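Local coordinates for protein transcriptional regulator (Bacillus subtilis, PDB 1VI0) that represses genes of fatty acid transport and beta-oxidation as a DNA-binding homodimer, and lets go of DNA when long-chain fatty acyl-CoA binds, at residues T80-L85 with V185-V190; K91-L96 with E164-W169; D15-V20 with S32-Q37. All blocks are in the same frame, centred on the assembly; numbering follows the deposited sequence.

Interaction 1. Residues T80-L85 with V185-V190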
loop_
_atom_site.group_PDB
_atom_site.type_symbol
_atom_site.label_atom_id
_atom_site.label_comp_id
_atom_site.label_asym_id
_atom_site.label_seq_id
_atom_site.Cartn_x
_atom_site.Cartn_y
_atom_site.Cartn_z
ATOM N N THR A 80 -20.244 19.517 2.097
ATOM C CA THR A 80 -18.980 19.812 1.474
ATOM C C THR A 80 -18.119 18.585 1.204
ATOM O O THR A 80 -18.313 17.520 1.779
ATOM C CB THR A 80 -18.169 20.837 2.340
ATOM O OG1 THR A 80 -17.741 20.117 3.508
ATOM C CG2 THR A 80 -19.100 21.971 2.790
ATOM N N ALA A 81 -17.156 18.770 0.328
ATOM C CA ALA A 81 -16.213 17.681 0.016
ATOM C C ALA A 81 -15.465 17.299 1.294
ATOM O O ALA A 81 -15.291 16.112 1.554
ATOM C CB ALA A 81 -15.277 18.146 -1.075
ATOM N N LYS A 82 -15.077 18.308 2.109
ATOM C CA LYS A 82 -14.366 17.996 3.367
ATOM C C LYS A 82 -15.244 17.183 4.297
ATOM O O LYS A 82 -14.763 16.191 4.835
ATOM C CB LYS A 82 -13.864 19.284 4.015
ATOM C CG LYS A 82 -13.241 19.100 5.413
ATOM C CD LYS A 82 -12.707 20.445 5.963
ATOM C CE LYS A 82 -12.028 20.116 7.311
ATOM N NZ LYS A 82 -11.589 21.371 7.973
ATOM N N GLU A 83 -16.533 17.508 4.443
ATOM C CA GLU A 83 -17.461 16.721 5.255
ATOM C C GLU A 83 -17.632 15.306 4.765
ATOM O O GLU A 83 -17.603 14.295 5.516
ATOM C CB GLU A 83 -18.839 17.453 5.267
ATOM C CG GLU A 83 -18.811 18.661 6.166
ATOM C CD GLU A 83 -19.992 19.619 5.956
ATOM O OE1 GLU A 83 -20.652 19.596 4.917
ATOM O OE2 GLU A 83 -20.196 20.439 6.889
ATOM N N LYS A 84 -17.760 15.134 3.435
ATOM C CA LYS A 84 -17.806 13.756 2.903
ATOM C C LYS A 84 -16.540 12.976 3.173
ATOM O O LYS A 84 -16.618 11.805 3.550
ATOM C CB LYS A 84 -18.117 13.810 1.407
ATOM C CG LYS A 84 -19.490 14.462 1.121
ATOM C CD LYS A 84 -19.625 14.582 -0.411
ATOM C CE LYS A 84 -20.740 15.527 -0.819
ATOM N NZ LYS A 84 -22.076 15.045 -0.424
ATOM N N LEU A 85 -15.358 13.569 2.990
ATOM C CA LEU A 85 -14.093 12.838 3.232
ATOM C C LEU A 85 -13.942 12.506 4.693
ATOM O O LEU A 85 -13.507 11.416 5.053
ATOM C CB LEU A 85 -12.960 13.763 2.748
ATOM C CG LEU A 85 -12.857 13.849 1.215
ATOM C CD1 LEU A 85 -11.652 14.724 0.858
ATOM C CD2 LEU A 85 -12.618 12.427 0.675
ATOM N N VAL A 185 -6.038 13.084 10.158
ATOM C CA VAL A 185 -5.714 12.540 8.801
ATOM C C VAL A 185 -6.458 13.413 7.766
ATOM O O VAL A 185 -5.817 13.934 6.849
ATOM C CB VAL A 185 -6.166 11.096 8.708
ATOM C CG1 VAL A 185 -5.947 10.663 7.230
ATOM C CG2 VAL A 185 -5.238 10.195 9.555
ATOM N N LEU A 186 -7.734 13.626 8.038
ATOM C CA LEU A 186 -8.497 14.604 7.199
ATOM C C LEU A 186 -7.797 15.915 7.043
ATOM O O LEU A 186 -7.596 16.431 5.903
ATOM C CB LEU A 186 -9.876 14.820 7.882
ATOM C CG LEU A 186 -10.682 15.942 7.225
ATOM C CD1 LEU A 186 -11.211 15.523 5.831
ATOM C CD2 LEU A 186 -11.869 16.270 8.119
ATOM N N GLU A 187 -7.357 16.612 8.143
ATOM C CA GLU A 187 -6.719 17.899 8.031
ATOM C C GLU A 187 -5.419 17.889 7.234
ATOM O O GLU A 187 -5.093 18.876 6.522
ATOM C CB GLU A 187 -6.564 18.528 9.431
ATOM C CG GLU A 187 -7.931 18.899 10.049
ATOM C CD GLU A 187 -8.664 19.946 9.206
ATOM O OE1 GLU A 187 -8.032 20.644 8.397
ATOM O OE2 GLU A 187 -9.891 20.091 9.392
ATOM N N LEU A 188 -4.649 16.811 7.325
ATOM C CA LEU A 188 -3.434 16.638 6.564
ATOM C C LEU A 188 -3.797 16.589 5.055
ATOM O O LEU A 188 -3.088 17.274 4.306
ATOM C CB LEU A 188 -2.704 15.318 6.911
ATOM C CG LEU A 188 -1.886 15.479 8.275
ATOM C CD1 LEU A 188 -1.570 14.161 8.856
ATOM C CD2 LEU A 188 -0.660 16.320 7.925
ATOM N N LEU A 189 -4.847 15.895 4.669
ATOM C CA LEU A 189 -5.246 15.805 3.243
ATOM C C LEU A 189 -5.793 17.146 2.749
ATOM O O LEU A 189 -5.473 17.583 1.629
ATOM C CB LEU A 189 -6.298 14.695 3.070
ATOM C CG LEU A 189 -5.780 13.236 3.299
ATOM C CD1 LEU A 189 -6.885 12.253 3.405
ATOM C CD2 LEU A 189 -4.806 12.882 2.162
ATOM N N VAL A 190 -6.521 17.863 3.592
ATOM C CA VAL A 190 -7.156 19.123 3.279
ATOM C C VAL A 190 -6.170 20.250 3.120
ATOM O O VAL A 190 -6.285 20.992 2.151
ATOM C CB VAL A 190 -8.299 19.433 4.278
ATOM C CG1 VAL A 190 -8.727 20.891 4.137
ATOM C CG2 VAL A 190 -9.437 18.466 4.107
#
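This contact belongs to the C-terminal ligand-binding and dimerisation part of a TetR-family repressor, where the capped start of helix 81-97 runs past helix 182-191 with the two short segments at 142°. Thr80 and Glu83 form a capping box: Thr80 OG1 accepts from Glu83 N at 3.0 Å, and Glu83 OE1 in return takes Thr80 N at 2.9 Å, from above its carboxylate plane. Within this first turn, Lys82 does most of the work across the gap. Its CG is anti to the backbone N (chi1 174°) and the rest of the chain is fully extended, which carries the ammonium to the far helix. There Lys82 NZ donates to Glu187 OE2 at 2.6 Å, a short salt bridge through the syn lone pair of the carboxylate. Glu187 starts out away from its partner and comes back through a bend at chi2 (-62°). Beneath the ion pair, Leu186 crosses the lysine chain at about a right angle, its CD2 lying 3.9 Å from Lys82 CE. The other methyl, Leu186 CD1, sits 3.7 Å from Lys82 O and also meets Leu85 CB at 4.0 Å, while Val190 CG2 touches Lys82 CG. The salt bridge thus lies along the margin of a buried apolar seam. Leu85 continues inward onto Leu132 and Ile135 of helix 115-141 and Ile158 of helix 151-171, and His194 of the second subunit packs on Lys82 and Val190.

Interaction 2. Residues K91-L96 with E164-W169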
loop_
_atom_site.group_PDB
_atom_site.type_symbol
_atom_site.label_atom_id
_atom_site.label_comp_id
_atom_site.label_asym_id
_atom_site.label_seq_id
_atom_site.Cartn_x
_atom_site.Cartn_y
_atom_site.Cartn_z
ATOM N N LYS A 91 -15.352 6.221 8.671
ATOM C CA LYS A 91 -16.026 4.972 8.423
ATOM C C LYS A 91 -15.030 3.867 8.020
ATOM O O LYS A 91 -15.194 2.739 8.520
ATOM C CB LYS A 91 -17.223 5.098 7.512
ATOM C CG LYS A 91 -18.274 6.067 8.093
ATOM C CD LYS A 91 -19.192 5.297 9.036
ATOM C CE LYS A 91 -19.389 6.027 10.354
ATOM N NZ LYS A 91 -18.163 5.933 11.225
ATOM N N HIS A 92 -14.039 4.236 7.259
ATOM C CA HIS A 92 -12.990 3.252 6.853
ATOM C C HIS A 92 -12.267 2.743 8.110
ATOM O O HIS A 92 -12.139 1.546 8.385
ATOM C CB HIS A 92 -12.085 3.877 5.835
ATOM C CG HIS A 92 -11.003 3.048 5.207
ATOM N ND1 HIS A 92 -10.625 3.157 3.874
ATOM C CD2 HIS A 92 -10.168 2.154 5.755
ATOM C CE1 HIS A 92 -9.569 2.361 3.675
ATOM N NE2 HIS A 92 -9.284 1.708 4.814
ATOM N N PHE A 93 -11.794 3.674 8.941
ATOM C CA PHE A 93 -11.049 3.339 10.167
ATOM C C PHE A 93 -11.915 2.518 11.122
ATOM O O PHE A 93 -11.436 1.476 11.592
ATOM C CB PHE A 93 -10.608 4.681 10.827
ATOM C CG PHE A 93 -9.451 5.350 10.137
ATOM C CD1 PHE A 93 -8.802 4.832 9.010
ATOM C CD2 PHE A 93 -8.847 6.456 10.760
ATOM C CE1 PHE A 93 -7.700 5.468 8.505
ATOM C CE2 PHE A 93 -7.739 7.082 10.229
ATOM C CZ PHE A 93 -7.139 6.563 9.072
ATOM N N SER A 94 -13.178 2.914 11.295
ATOM C CA SER A 94 -14.090 2.239 12.187
ATOM C C SER A 94 -14.363 0.789 11.806
ATOM O O SER A 94 -14.431 -0.115 12.657
ATOM C CB SER A 94 -15.435 2.981 12.350
ATOM O OG SER A 94 -15.170 4.215 13.040
ATOM N N LEU A 95 -14.633 0.524 10.564
ATOM C CA LEU A 95 -14.856 -0.836 10.049
ATOM C C LEU A 95 -13.694 -1.748 10.404
ATOM O O LEU A 95 -13.905 -2.775 11.085
ATOM C CB LEU A 95 -14.980 -0.702 8.532
ATOM C CG LEU A 95 -15.564 -1.847 7.701
ATOM C CD1 LEU A 95 -14.573 -2.363 6.687
ATOM C CD2 LEU A 95 -16.170 -2.958 8.528
ATOM N N LEU A 96 -12.475 -1.325 10.091
ATOM C CA LEU A 96 -11.285 -2.105 10.331
ATOM C C LEU A 96 -10.943 -2.189 11.804
ATOM O O LEU A 96 -10.552 -3.262 12.297
ATOM C CB LEU A 96 -10.129 -1.626 9.460
ATOM C CG LEU A 96 -10.429 -1.701 7.932
ATOM C CD1 LEU A 96 -9.148 -1.417 7.150
ATOM C CD2 LEU A 96 -10.918 -3.098 7.581
ATOM N N GLU A 164 -2.310 3.701 4.251
ATOM C CA GLU A 164 -0.986 3.514 4.947
ATOM C C GLU A 164 -1.207 3.769 6.451
ATOM O O GLU A 164 -0.469 3.151 7.258
ATOM C CB GLU A 164 0.044 4.472 4.373
ATOM C CG GLU A 164 1.386 4.453 5.092
ATOM C CD GLU A 164 2.088 3.096 4.970
ATOM O OE1 GLU A 164 1.764 2.304 4.087
ATOM O OE2 GLU A 164 2.958 2.878 5.857
ATOM N N THR A 165 -2.139 4.652 6.759
ATOM C CA THR A 165 -2.451 4.850 8.209
ATOM C C THR A 165 -2.942 3.565 8.822
ATOM O O THR A 165 -2.473 3.119 9.921
ATOM C CB THR A 165 -3.389 6.055 8.419
ATOM O OG1 THR A 165 -2.802 7.234 7.870
ATOM C CG2 THR A 165 -3.482 6.260 9.955
ATOM N N VAL A 166 -3.780 2.793 8.110
ATOM C CA VAL A 166 -4.285 1.516 8.579
ATOM C C VAL A 166 -3.119 0.529 8.630
ATOM O O VAL A 166 -2.932 -0.201 9.602
ATOM C CB VAL A 166 -5.437 1.012 7.699
ATOM C CG1 VAL A 166 -5.924 -0.324 8.312
ATOM C CG2 VAL A 166 -6.628 1.990 7.739
ATOM N N THR A 167 -2.322 0.429 7.590
ATOM C CA THR A 167 -1.176 -0.526 7.590
ATOM C C THR A 167 -0.224 -0.277 8.741
ATOM O O THR A 167 0.171 -1.232 9.457
ATOM C CB THR A 167 -0.480 -0.389 6.226
ATOM O OG1 THR A 167 -1.326 -0.974 5.237
ATOM C CG2 THR A 167 0.858 -1.147 6.246
ATOM N N THR A 168 0.077 0.945 9.075
ATOM C CA THR A 168 0.977 1.283 10.181
ATOM C C THR A 168 0.363 0.792 11.475
ATOM O O THR A 168 1.052 0.086 12.251
ATOM C CB THR A 168 1.314 2.768 10.136
ATOM O OG1 THR A 168 2.112 3.051 8.948
ATOM C CG2 THR A 168 2.119 3.170 11.361
ATOM N N TRP A 169 -0.924 1.018 11.680
ATOM C CA TRP A 169 -1.629 0.489 12.876
ATOM C C TRP A 169 -1.677 -1.021 12.910
ATOM O O TRP A 169 -1.329 -1.674 13.933
ATOM C CB TRP A 169 -3.004 1.108 12.805
ATOM C CG TRP A 169 -4.022 0.533 13.690
ATOM C CD1 TRP A 169 -4.208 0.809 15.018
ATOM C CD2 TRP A 169 -5.083 -0.340 13.326
ATOM N NE1 TRP A 169 -5.290 0.170 15.501
ATOM C CE2 TRP A 169 -5.875 -0.547 14.451
ATOM C CE3 TRP A 169 -5.476 -0.913 12.067
ATOM C CZ2 TRP A 169 -6.994 -1.358 14.446
ATOM C CZ3 TRP A 169 -6.572 -1.711 12.082
ATOM C CH2 TRP A 169 -7.351 -1.933 13.239
#
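Thr165 is the first residue of 164-169 to reach across to 91-96, the two short helical segments running nearly parallel at 27° with their axes 11.0 Å apart. Its methyl, anti to the backbone N, comes against the tip of the Phe93 ring, with Thr165 CG2 3.8 Å from Phe93 CZ; its hydroxyl turns back to Thr161 O of its own helix. Val166, next along, is the centre of the contact, and its two methyls divide the work. Val166 CG2 lies 3.7 Å from Phe93 CE1, the two side chains lying alongside each other and pointing opposite ways. The same methyl, Val166 CG2, is 4.0 Å from His92 NE2. Val166 CG1, anti to the backbone N (chi1 -178°), meets Leu96 CD1 at 3.6 Å, the leucine crossing it at about a right angle. One turn further on, Trp169 swings its indole toward the end of the first segment. Leu96 O approaches the ring edge near its plane, 3.6 Å from Trp169 CH2, and Leu96 CB stands farther off at 4.4 Å from Trp169 CZ3. No hydrogen bond joins the segments, so apolar fit carries the contact. It also supplies wall to the dodecyl-CoA pocket, probably the site of the acyl-CoA effectors: bound dodecyl-CoA touches His92 and Leu95, and His92 ND1 is hydrogen-bonded to Tyr128 OH, a bond that would probably steady the imidazole beside the ligand. Around this pair, helix 100-109 packs on Leu96, Val166 and Trp169 through Thr106, Gln107 and Ala103, Phe67 of helix 52-75 lies on His92, and Glu164 reaches Arg111 of the second subunit in a salt bridge.

Interaction 3. Residues D15-V20 with S32-Q37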
loop_
_atom_site.group_PDB
_atom_site.type_symbol
_atom_site.label_atom_id
_atom_site.label_comp_id
_atom_site.label_asym_id
_atom_site.label_seq_id
_atom_site.Cartn_x
_atom_site.Cartn_y
_atom_site.Cartn_z
ATOM N N ASP A 15 -17.254 -15.517 6.598
ATOM C CA ASP A 15 -16.783 -15.113 7.921
ATOM C C ASP A 15 -15.735 -16.032 8.460
ATOM O O ASP A 15 -14.719 -15.635 9.067
ATOM C CB ASP A 15 -17.996 -14.994 8.855
ATOM C CG ASP A 15 -18.775 -13.716 8.691
ATOM O OD1 ASP A 15 -18.505 -12.882 7.822
ATOM O OD2 ASP A 15 -19.755 -13.535 9.479
ATOM N N ALA A 16 -15.891 -17.352 8.196
ATOM C CA ALA A 16 -14.867 -18.292 8.633
ATOM C C ALA A 16 -13.603 -18.076 7.819
ATOM O O ALA A 16 -12.495 -18.132 8.341
ATOM C CB ALA A 16 -15.370 -19.715 8.470
ATOM N N ALA A 17 -13.765 -17.767 6.528
ATOM C CA ALA A 17 -12.612 -17.489 5.666
ATOM C C ALA A 17 -11.800 -16.311 6.214
ATOM O O ALA A 17 -10.581 -16.407 6.279
ATOM C CB ALA A 17 -13.046 -17.187 4.259
ATOM N N VAL A 18 -12.498 -15.255 6.655
ATOM C CA VAL A 18 -11.730 -14.114 7.209
ATOM C C VAL A 18 -10.829 -14.551 8.330
ATOM O O VAL A 18 -9.673 -14.190 8.436
ATOM C CB VAL A 18 -12.682 -12.996 7.675
ATOM C CG1 VAL A 18 -11.881 -11.916 8.417
ATOM C CG2 VAL A 18 -13.377 -12.378 6.488
ATOM N N GLU A 19 -11.394 -15.332 9.255
ATOM C CA GLU A 19 -10.677 -15.826 10.403
ATOM C C GLU A 19 -9.491 -16.690 10.066
ATOM O O GLU A 19 -8.366 -16.466 10.514
ATOM C CB GLU A 19 -11.664 -16.619 11.278
ATOM C CG GLU A 19 -11.084 -16.735 12.694
ATOM C CD GLU A 19 -10.947 -18.175 13.112
ATOM O OE1 GLU A 19 -10.262 -18.962 12.398
ATOM O OE2 GLU A 19 -11.530 -18.520 14.165
ATOM N N VAL A 20 -9.730 -17.717 9.227
ATOM C CA VAL A 20 -8.673 -18.642 8.862
ATOM C C VAL A 20 -7.561 -17.961 8.096
ATOM O O VAL A 20 -6.383 -18.143 8.408
ATOM C CB VAL A 20 -9.248 -19.826 8.047
ATOM C CG1 VAL A 20 -8.134 -20.695 7.523
ATOM C CG2 VAL A 20 -10.258 -20.616 8.865
ATOM N N SER A 32 -10.440 -27.097 3.063
ATOM C CA SER A 32 -10.703 -27.976 4.187
ATOM C C SER A 32 -10.623 -27.241 5.520
ATOM O O SER A 32 -11.462 -27.471 6.381
ATOM C CB SER A 32 -9.748 -29.170 4.196
ATOM O OG SER A 32 -8.424 -28.739 4.532
ATOM N N LYS A 33 -9.631 -26.368 5.695
ATOM C CA LYS A 33 -9.468 -25.627 6.952
ATOM C C LYS A 33 -10.628 -24.661 7.166
ATOM O O LYS A 33 -11.148 -24.516 8.276
ATOM C CB LYS A 33 -8.122 -24.884 6.947
ATOM C CG LYS A 33 -6.926 -25.781 6.648
ATOM C CD LYS A 33 -5.601 -25.062 6.851
ATOM C CE LYS A 33 -4.458 -25.872 6.240
ATOM N NZ LYS A 33 -4.546 -27.306 6.665
ATOM N N ILE A 34 -11.071 -24.017 6.082
ATOM C CA ILE A 34 -12.199 -23.077 6.140
ATOM C C ILE A 34 -13.483 -23.817 6.471
ATOM O O ILE A 34 -14.280 -23.389 7.317
ATOM C CB ILE A 34 -12.318 -22.303 4.810
ATOM C CG1 ILE A 34 -11.026 -21.536 4.543
ATOM C CG2 ILE A 34 -13.546 -21.405 4.820
ATOM C CD1 ILE A 34 -10.950 -20.797 3.246
ATOM N N ALA A 35 -13.687 -24.961 5.790
ATOM C CA ALA A 35 -14.837 -25.815 6.059
ATOM C C ALA A 35 -14.911 -26.209 7.540
ATOM O O ALA A 35 -15.937 -26.002 8.181
ATOM C CB ALA A 35 -14.756 -27.073 5.184
ATOM N N LYS A 36 -13.796 -26.666 8.082
ATOM C CA LYS A 36 -13.707 -27.024 9.501
ATOM C C LYS A 36 -14.066 -25.830 10.360
ATOM O O LYS A 36 -15.013 -25.875 11.154
ATOM C CB LYS A 36 -12.281 -27.494 9.821
ATOM N N GLN A 37 -13.403 -24.690 10.096
ATOM C CA GLN A 37 -13.731 -23.464 10.807
ATOM C C GLN A 37 -15.191 -23.107 10.696
ATOM O O GLN A 37 -15.800 -22.677 11.707
ATOM C CB GLN A 37 -12.840 -22.304 10.326
ATOM C CG GLN A 37 -13.273 -20.959 10.927
ATOM C CD GLN A 37 -12.919 -20.871 12.398
ATOM O OE1 GLN A 37 -11.894 -21.412 12.826
ATOM N NE2 GLN A 37 -13.764 -20.183 13.165
#
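Helix segments 15-20 and 32-37 cross steeply at 118° with their axes only 8.6 Å apart, and Ala17 and Ile34 bring their CA atoms to 5.6 Å. Two alanines make this closeness possible. Ala16 CB meets Gln37 CG at 3.5 Å, while Ile34, its CG2 anti to the backbone N, lays that methyl against the backbone of Ala17, 4.0 Å from Ala17 N. Val20, one turn on from Ala16, comes next: its CG2 presses on Gln37 CB at 3.4 Å and its CG1 meets the CG1 of Ile34, so the valine sits between the isoleucine and the glutamine. Gln37 lies alongside Val20, pointing the opposite way, then bends at chi2 (72°) to bring its amide up to the carboxylate of Glu19. The two planar ends are 58° apart. Glu19 OE2 and Gln37 NE2 are 3.0 Å apart, but the angle is poor and they do not make a hydrogen bond; Glu19 OE1 and Gln37 OE1, two acceptors, are equally close at 3.0 Å. An alanine here in place of Glu19 would remove the carboxylate that lies against the Gln37 amide and would probably leave the end of that side chain less well placed. Ile55 of helix 52-75 packs on both Ala17 and Ile34. Acceptor facing acceptor, with Glu23 OE2 also close to Glu19 OE1, would probably be unfavourable, and turning the Gln37 amide over would set its oxygen against Glu19 OE2. The hold of helix 9-24 on the first helix of the predicted helix-turn-helix thus rests on alanine, valine and isoleucine packing and the aliphatic part of Gln37.

Interactions 1 and 2 both draw on helix 81-97, near its start and toward its end, and they meet where Val185 packs on Phe93 and Thr165. Both are buried and both border the second subunit, yet interaction 1 carries a salt bridge at its margin while interaction 2 is apolar across the segments and contributes to the dodecyl-CoA pocket. Interaction 3 stands apart in the DNA-binding region, about 23 Å from interaction 2 and 37 Å from interaction 1 between centres, partly exposed and untouched by the second subunit. Small alanines allow its helices to approach closer than in the other two, and its polar ends approach without bonding, unlike the firm ion pair of interaction 1.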